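Local structure of DUF2790 domain-containing protein (Pseudomonas aeruginosa, 4F98) at residues P13-H18 with H55-L60; M21-K26 with V45-H50; G39-T44 with F59-G64. The protein is of unknown function, a DUF2790 family member probably made with a signal peptide and exported from the cytoplasm. All blocks are in the same frame, centred on the assembly; numbering follows the deposited sequence.

Interaction 1: P13-H18 with H55-L60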
# COMPACT_ATOMS: atom_id res chain seq x y z
N PRO A 13 -11.38 14.49 -10.56
CA PRO A 13 -12.26 13.44 -10.08
C PRO A 13 -11.44 12.19 -9.79
O PRO A 13 -10.39 12.00 -10.37
CB PRO A 13 -13.17 13.18 -11.28
CG PRO A 13 -12.32 13.43 -12.43
CD PRO A 13 -11.40 14.55 -12.03
N VAL A 14 -11.92 11.37 -8.89
CA VAL A 14 -11.34 10.05 -8.66
C VAL A 14 -11.67 9.20 -9.88
O VAL A 14 -12.82 9.15 -10.34
CB VAL A 14 -11.90 9.40 -7.38
CG1 VAL A 14 -11.33 8.02 -7.19
CG2 VAL A 14 -11.55 10.24 -6.18
N GLU A 15 -10.66 8.55 -10.44
CA GLU A 15 -10.86 7.70 -11.60
C GLU A 15 -10.82 6.24 -11.23
O GLU A 15 -10.36 5.86 -10.17
CB GLU A 15 -9.93 8.07 -12.73
CG GLU A 15 -8.51 7.87 -12.52
CD GLU A 15 -7.68 8.50 -13.64
OE1 GLU A 15 -7.82 9.72 -13.94
OE2 GLU A 15 -6.88 7.76 -14.22
N GLU A 16 -11.35 5.43 -12.13
CA GLU A 16 -11.40 3.99 -11.96
C GLU A 16 -9.99 3.44 -11.77
O GLU A 16 -9.11 3.73 -12.57
CB GLU A 16 -12.10 3.37 -13.18
CG GLU A 16 -12.16 1.85 -13.15
CD GLU A 16 -13.14 1.24 -14.13
OE1 GLU A 16 -13.99 1.99 -14.65
OE2 GLU A 16 -13.07 0.03 -14.38
N TYR A 17 -9.83 2.66 -10.70
CA TYR A 17 -8.55 2.02 -10.49
C TYR A 17 -8.80 0.55 -10.09
O TYR A 17 -9.87 0.15 -9.60
CB TYR A 17 -7.62 2.88 -9.58
CG TYR A 17 -6.28 2.30 -9.23
CD1 TYR A 17 -5.32 2.02 -10.21
CD2 TYR A 17 -5.97 1.99 -7.93
CE1 TYR A 17 -4.11 1.46 -9.89
CE2 TYR A 17 -4.74 1.44 -7.60
CZ TYR A 17 -3.82 1.17 -8.59
OH TYR A 17 -2.59 0.63 -8.30
N HIS A 18 -7.84 -0.27 -10.49
CA HIS A 18 -7.86 -1.71 -10.23
C HIS A 18 -6.53 -2.11 -9.68
O HIS A 18 -5.50 -1.82 -10.30
CB HIS A 18 -8.22 -2.49 -11.49
CG HIS A 18 -9.61 -2.22 -11.95
ND1 HIS A 18 -10.70 -2.77 -11.34
CD2 HIS A 18 -10.08 -1.38 -12.90
CE1 HIS A 18 -11.80 -2.32 -11.92
NE2 HIS A 18 -11.45 -1.45 -12.86
N HIS A 55 -3.76 12.25 -12.66
CA HIS A 55 -4.76 11.24 -12.34
C HIS A 55 -4.87 11.10 -10.83
O HIS A 55 -3.84 10.99 -10.16
CB HIS A 55 -4.32 9.88 -12.90
CG HIS A 55 -4.05 9.89 -14.37
ND1 HIS A 55 -5.00 9.54 -15.30
CD2 HIS A 55 -2.93 10.19 -15.08
CE1 HIS A 55 -4.49 9.64 -16.52
NE2 HIS A 55 -3.24 10.04 -16.41
N LYS A 56 -6.10 11.16 -10.32
CA LYS A 56 -6.39 10.92 -8.91
C LYS A 56 -7.06 9.56 -8.77
O LYS A 56 -8.08 9.30 -9.42
CB LYS A 56 -7.31 12.01 -8.36
CG LYS A 56 -7.75 11.84 -6.89
CD LYS A 56 -8.82 12.89 -6.48
CE LYS A 56 -8.25 14.25 -6.24
NZ LYS A 56 -9.28 15.29 -6.14
N ILE A 57 -6.51 8.73 -7.89
CA ILE A 57 -7.05 7.39 -7.60
C ILE A 57 -7.14 7.23 -6.08
O ILE A 57 -6.35 7.82 -5.34
CB ILE A 57 -6.21 6.28 -8.26
CG1 ILE A 57 -4.73 6.42 -7.91
CG2 ILE A 57 -6.42 6.31 -9.79
CD1 ILE A 57 -3.86 5.23 -8.32
N ARG A 58 -8.14 6.49 -5.63
CA ARG A 58 -8.30 6.22 -4.21
C ARG A 58 -8.63 4.75 -4.01
O ARG A 58 -9.44 4.17 -4.74
CB ARG A 58 -9.33 7.14 -3.55
CG ARG A 58 -9.38 7.03 -2.03
CD ARG A 58 -10.29 8.05 -1.36
NE ARG A 58 -11.60 8.12 -2.00
CZ ARG A 58 -12.06 9.18 -2.66
NH1 ARG A 58 -11.33 10.31 -2.78
NH2 ARG A 58 -13.26 9.10 -3.21
N PHE A 59 -7.97 4.15 -3.02
CA PHE A 59 -7.97 2.70 -2.86
C PHE A 59 -7.54 2.39 -1.42
O PHE A 59 -7.62 3.28 -0.56
CB PHE A 59 -7.11 2.05 -3.98
CG PHE A 59 -5.70 2.59 -4.07
CD1 PHE A 59 -5.43 3.78 -4.73
CD2 PHE A 59 -4.64 1.89 -3.54
CE1 PHE A 59 -4.15 4.30 -4.79
CE2 PHE A 59 -3.34 2.39 -3.61
CZ PHE A 59 -3.10 3.61 -4.26
N LEU A 60 -7.13 1.15 -1.16
CA LEU A 60 -6.74 0.71 0.18
C LEU A 60 -5.31 0.25 0.16
O LEU A 60 -4.81 -0.28 -0.84
CB LEU A 60 -7.61 -0.47 0.63
CG LEU A 60 -9.11 -0.19 0.74
CD1 LEU A 60 -9.84 -1.53 0.93
CD2 LEU A 60 -9.40 0.82 1.87
O HOH W 1 -8.31 11.92 -12.11
O HOH W 2 -9.85 5.28 -7.59
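Both carboxylate oxygens of Glu15 reach ND1 of His55, which donates to OE2 at 2.8 Å and more weakly to OE1. The carboxylate stands perpendicular to the imidazole, and ND1 meets OE2 on its syn side, somewhat out of the carboxylate plane. NE2 of the same ring bonds to Asp49, so acceptors at both nitrogens would favour a positively charged imidazole. Glu15 OE1 also accepts a hydrogen bond from a water that donates to Pro13 O and accepts from Lys56 N. The backbone adds a nearly straight bond of 2.9 Å from Glu15 N to Lys56 O. A second water, donating to Glu15 O and accepting from Arg58 N, continues the link where the two backbones diverge.

Apolar packing follows. Tyr17 CG lies anti to the backbone N (chi1 177°), on the Ile57 side, and one ring face takes Ile57 CD1. This methyl sits 3.7 Å above the ring centre, a CH-pi contact suited to a slim aliphatic tip, while the CG2 branch packs on Tyr17 CB. Tyr17 then turns its edge to the face of Phe59 in a T-shaped pair, planes 60° apart. Beyond, its hydroxyl bonds to Trp62 of the second subunit. An irregular N-terminal segment thus crosses the outer strand 54-62 of an antiparallel meander, joined to it by one direct backbone bond, waters and side chains.

Interaction 2: M21-K26 with V45-H50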
# COMPACT_ATOMS: atom_id res chain seq x y z
N MSE A 21 -3.14 -3.20 -11.77
CA MSE A 21 -3.18 -2.71 -13.13
C MSE A 21 -1.89 -1.95 -13.43
O MSE A 21 -1.40 -1.17 -12.61
CB MSE A 21 -4.38 -1.83 -13.38
CG MSE A 21 -4.47 -1.36 -14.81
SE MSE A 21 -6.09 -0.46 -14.97
CE MSE A 21 -6.07 0.60 -13.34
N GLN A 22 -1.36 -2.20 -14.63
CA GLN A 22 -0.22 -1.46 -15.16
C GLN A 22 -0.70 -0.03 -15.44
O GLN A 22 -1.71 0.18 -16.09
CB GLN A 22 0.30 -2.09 -16.46
N LEU A 23 -0.01 0.95 -14.85
CA LEU A 23 -0.28 2.37 -15.10
C LEU A 23 0.95 3.00 -15.72
O LEU A 23 2.07 2.47 -15.61
CB LEU A 23 -0.66 3.10 -13.81
CG LEU A 23 -1.94 2.66 -13.09
CD1 LEU A 23 -2.13 3.47 -11.81
CD2 LEU A 23 -3.15 2.80 -13.97
N ASP A 24 0.76 4.17 -16.33
CA ASP A 24 1.85 4.94 -16.86
C ASP A 24 2.17 6.03 -15.83
O ASP A 24 1.57 7.10 -15.85
CB ASP A 24 1.48 5.56 -18.21
CG ASP A 24 2.62 6.41 -18.78
OD1 ASP A 24 3.81 6.05 -18.57
OD2 ASP A 24 2.34 7.43 -19.40
N VAL A 25 3.07 5.71 -14.91
CA VAL A 25 3.45 6.60 -13.82
C VAL A 25 4.82 7.21 -14.09
O VAL A 25 5.84 6.53 -14.03
CB VAL A 25 3.47 5.86 -12.45
CG1 VAL A 25 3.86 6.83 -11.32
CG2 VAL A 25 2.10 5.20 -12.17
N LYS A 26 4.84 8.51 -14.38
CA LYS A 26 6.09 9.25 -14.48
C LYS A 26 6.50 9.77 -13.10
O LYS A 26 7.62 9.57 -12.67
CB LYS A 26 5.97 10.41 -15.44
CG LYS A 26 7.29 11.12 -15.71
CD LYS A 26 7.10 12.23 -16.70
CE LYS A 26 8.40 12.97 -16.97
NZ LYS A 26 8.22 14.08 -17.95
N VAL A 45 -3.83 8.76 -4.18
CA VAL A 45 -2.65 9.09 -4.95
C VAL A 45 -3.03 10.03 -6.10
O VAL A 45 -4.04 9.83 -6.75
CB VAL A 45 -1.96 7.82 -5.50
CG1 VAL A 45 -0.87 8.18 -6.54
CG2 VAL A 45 -1.39 6.99 -4.35
N VAL A 46 -2.22 11.08 -6.30
CA VAL A 46 -2.24 11.84 -7.54
C VAL A 46 -0.91 11.59 -8.23
O VAL A 46 0.15 11.81 -7.64
CB VAL A 46 -2.49 13.33 -7.34
CG1 VAL A 46 -2.46 14.09 -8.70
CG2 VAL A 46 -3.81 13.53 -6.58
N TYR A 47 -0.96 11.13 -9.47
CA TYR A 47 0.24 10.87 -10.27
C TYR A 47 0.14 11.55 -11.63
O TYR A 47 -0.95 11.84 -12.13
CB TYR A 47 0.55 9.35 -10.36
CG TYR A 47 -0.33 8.57 -11.29
CD1 TYR A 47 -0.01 8.46 -12.64
CD2 TYR A 47 -1.49 7.96 -10.82
CE1 TYR A 47 -0.84 7.76 -13.51
CE2 TYR A 47 -2.32 7.24 -11.70
CZ TYR A 47 -2.00 7.16 -13.03
OH TYR A 47 -2.81 6.47 -13.90
N GLU A 48 1.30 11.76 -12.23
CA GLU A 48 1.48 12.35 -13.56
C GLU A 48 1.93 11.25 -14.49
O GLU A 48 2.87 10.50 -14.15
CB GLU A 48 2.56 13.44 -13.48
CG GLU A 48 2.92 14.10 -14.80
CD GLU A 48 4.20 14.89 -14.75
OE1 GLU A 48 4.94 14.83 -13.75
OE2 GLU A 48 4.48 15.58 -15.76
N ASP A 49 1.30 11.16 -15.66
CA ASP A 49 1.72 10.20 -16.67
C ASP A 49 2.76 10.80 -17.62
O ASP A 49 3.08 11.98 -17.53
CB ASP A 49 0.50 9.58 -17.39
CG ASP A 49 -0.27 10.53 -18.27
OD1 ASP A 49 0.30 11.52 -18.80
OD2 ASP A 49 -1.47 10.24 -18.48
N HIS A 50 3.29 10.00 -18.54
CA HIS A 50 4.34 10.49 -19.44
C HIS A 50 3.84 11.52 -20.46
O HIS A 50 4.65 12.31 -20.96
CB HIS A 50 5.15 9.34 -20.07
CG HIS A 50 6.12 8.71 -19.10
ND1 HIS A 50 5.82 7.59 -18.35
CD2 HIS A 50 7.37 9.08 -18.73
CE1 HIS A 50 6.85 7.28 -17.58
NE2 HIS A 50 7.80 8.18 -17.79
O HOH W 3 -1.82 5.64 -16.39
O HOH W 4 4.79 14.27 -18.10
O HOH W 5 7.45 12.65 -20.14
O HOH W 6 7.09 16.04 -16.32
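Lys26 lies across the imidazole of His50, beginning with CB, which is 3.7 Å above the ring centre in a CH-pi contact. CG passes over the NE2–CD2 side, and CD is 3.8 Å from His50 CD2. The chain is extended throughout, and a long, flexible lysine serves well here: its methylenes pack on the ring while NZ reaches water, donating to one water that bonds to His50 O and to another that bonds to Glu48 OE2. At the root of the same residue, Lys26 N donates to Glu48 O at 2.8 Å.

Asp24 holds His50 from the edge. Its CG is anti to the backbone N (chi1 179°), and OD1 accepts from His50 ND1 at a short 2.5 Å, in the ring plane. OD2 accepts from the backbone N of His50 at 2.9 Å, the donor standing above the carboxylate plane. One aspartate thereby fixes both the ring and the main chain of the turn after strand 40-48. Nearby, Val25 CG2 packs over a face of Tyr47 toward its rim, and Leu23 CD1 touches Tyr47 CE2. Asp24 O, at the Tyr47 edge, is buried without a hydrogen-bond partner and has a CA-H contact from Asp49 (CA 3.2 Å away). A carboxylate at ND1 fixes the hydrogen there and would tend to favour the charged form of His50, whereas the lysine ammonium meets Glu48, whose OE1 bonds to Asn27, through water.

Interaction 3: G39-T44 with F59-G64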
# COMPACT_ATOMS: atom_id res chain seq x y z
N GLY A 39 -2.50 -1.63 9.77
CA GLY A 39 -3.56 -2.38 9.11
C GLY A 39 -4.06 -1.63 7.88
O GLY A 39 -3.45 -0.66 7.43
N VAL A 40 -5.19 -2.07 7.35
CA VAL A 40 -5.68 -1.58 6.08
C VAL A 40 -6.39 -0.24 6.27
O VAL A 40 -7.27 -0.10 7.12
CB VAL A 40 -6.52 -2.63 5.35
CG1 VAL A 40 -7.17 -2.03 4.13
CG2 VAL A 40 -5.66 -3.83 4.98
N VAL A 41 -6.00 0.71 5.42
CA VAL A 41 -6.45 2.09 5.50
C VAL A 41 -6.63 2.65 4.09
O VAL A 41 -6.02 2.16 3.15
CB VAL A 41 -5.44 2.96 6.33
CG1 VAL A 41 -5.35 2.51 7.80
CG2 VAL A 41 -4.06 3.00 5.66
N PRO A 42 -7.44 3.71 3.94
CA PRO A 42 -7.56 4.35 2.64
C PRO A 42 -6.34 5.18 2.28
O PRO A 42 -5.62 5.70 3.13
CB PRO A 42 -8.81 5.23 2.78
CG PRO A 42 -8.88 5.52 4.20
CD PRO A 42 -8.39 4.29 4.91
N VAL A 43 -6.10 5.25 0.98
CA VAL A 43 -5.02 6.04 0.41
C VAL A 43 -5.50 6.67 -0.89
O VAL A 43 -6.20 6.05 -1.69
CB VAL A 43 -3.75 5.16 0.17
CG1 VAL A 43 -4.05 3.90 -0.63
CG2 VAL A 43 -2.63 5.98 -0.49
N THR A 44 -5.12 7.94 -1.06
CA THR A 44 -5.32 8.67 -2.29
C THR A 44 -3.97 9.00 -2.89
O THR A 44 -3.08 9.45 -2.17
CB THR A 44 -6.11 9.94 -2.03
OG1 THR A 44 -7.35 9.58 -1.42
CG2 THR A 44 -6.36 10.71 -3.33
N PHE A 59 -7.97 4.15 -3.02
CA PHE A 59 -7.97 2.70 -2.86
C PHE A 59 -7.54 2.39 -1.42
O PHE A 59 -7.62 3.28 -0.56
CB PHE A 59 -7.11 2.05 -3.98
CG PHE A 59 -5.70 2.59 -4.07
CD1 PHE A 59 -5.43 3.78 -4.73
CD2 PHE A 59 -4.64 1.89 -3.54
CE1 PHE A 59 -4.15 4.30 -4.79
CE2 PHE A 59 -3.34 2.39 -3.61
CZ PHE A 59 -3.10 3.61 -4.26
N LEU A 60 -7.13 1.15 -1.16
CA LEU A 60 -6.74 0.71 0.18
C LEU A 60 -5.31 0.25 0.16
O LEU A 60 -4.81 -0.28 -0.84
CB LEU A 60 -7.61 -0.47 0.63
CG LEU A 60 -9.11 -0.19 0.74
CD1 LEU A 60 -9.84 -1.53 0.93
CD2 LEU A 60 -9.40 0.82 1.87
N GLU A 61 -4.63 0.43 1.30
CA GLU A 61 -3.28 -0.06 1.49
C GLU A 61 -3.06 -0.41 2.95
O GLU A 61 -3.87 -0.07 3.81
CB GLU A 61 -2.27 0.98 1.03
CG GLU A 61 -2.17 2.19 1.95
CD GLU A 61 -1.10 3.20 1.51
OE1 GLU A 61 -0.45 3.02 0.45
OE2 GLU A 61 -0.91 4.21 2.22
N TRP A 62 -1.94 -1.06 3.22
CA TRP A 62 -1.54 -1.30 4.60
C TRP A 62 -0.77 -0.08 5.11
O TRP A 62 0.07 0.47 4.41
CB TRP A 62 -0.69 -2.55 4.70
CG TRP A 62 -1.46 -3.79 4.42
CD1 TRP A 62 -1.98 -4.19 3.22
CD2 TRP A 62 -1.84 -4.80 5.37
NE1 TRP A 62 -2.61 -5.39 3.35
CE2 TRP A 62 -2.55 -5.79 4.66
CE3 TRP A 62 -1.63 -4.97 6.75
CZ2 TRP A 62 -3.07 -6.93 5.28
CZ3 TRP A 62 -2.15 -6.12 7.36
CH2 TRP A 62 -2.86 -7.07 6.62
N GLY A 63 -1.09 0.34 6.33
CA GLY A 63 -0.42 1.46 6.95
C GLY A 63 1.06 1.21 7.14
O GLY A 63 1.54 0.08 7.08
N GLY A 64 1.79 2.29 7.38
CA GLY A 64 3.22 2.25 7.46
C GLY A 64 3.81 1.72 8.75
O GLY A 64 5.01 1.55 8.81
O HOH W 7 0.32 -1.80 8.87
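Val43 adopts a chi1 of 52°, which wedges CG1 between its backbone N and carbonyl carbon and turns this methyl toward Phe59. Phe59 CG sits in the corresponding position (chi1 54°), and Val43 CG1 lies over one face of its ring, toward the rim, in a CH-pi contact 3.4 Å from Phe59 CE2. The opposite face receives Tyr17, so the phenyl is sandwiched. A beta-branched valine suits this place, since CG1 serves the ring and also touches Glu61, whose carboxyl group meets CB and CG2, with Val43 CB 3.6 Å from Glu61 CD. Charged Glu61 can be buried here because its oxygens have partners, a salt bridge to Arg31 and a hydrogen bond from Asn34.

On the other face of the sheet Val40 CG2 sits over the five-membered ring of Trp62, 3.8 Å from its centroid, in a second CH-pi contact. Trp62 NE1 is left to bond with Tyr17 of the second subunit. Backbone pairing is regular: Val41 and Glu61 exchange two bonds, as do Val43 and Phe59. Pro42, lacking an N-H, faces Leu60 in a non-hydrogen-bonded pair, where none is needed. At the end Gly63 N donates to Gly39 O at 2.8 Å, and a water joins Gly39 N to Gly63 O. Gly39 has a positive phi (78°), easily reached without a CB. Strands 40-48 and 54-62 form a strongly twisted antiparallel beta hairpin, and its Trp62 end docks on the second subunit.

Overall arrangement
All three contacts involve the hairpin of strands 40-48 and 54-62 in an antiparallel meander completed by strand 27-31. Along the chain 13-18 and 21-26 come first, then 39-44 and 45-50 on strand 40-48, then 55-60 and 59-64 on strand 54-62, so interactions 2 and 3 interleave. Interaction 1 uses outer strand 54-62, interaction 2 the C-terminal end of central strand 40-48 and the turn after it; interaction 3 is the hairpin pairing itself. Centres of 1 and 2 lie about 11 Å apart, 1 and 3 about 13 Å, 2 and 3 about 18 Å. Interactions 1 and 3 share Phe59 and Leu60. N-terminal loop and hairpin both contribute to the contact with the second subunit.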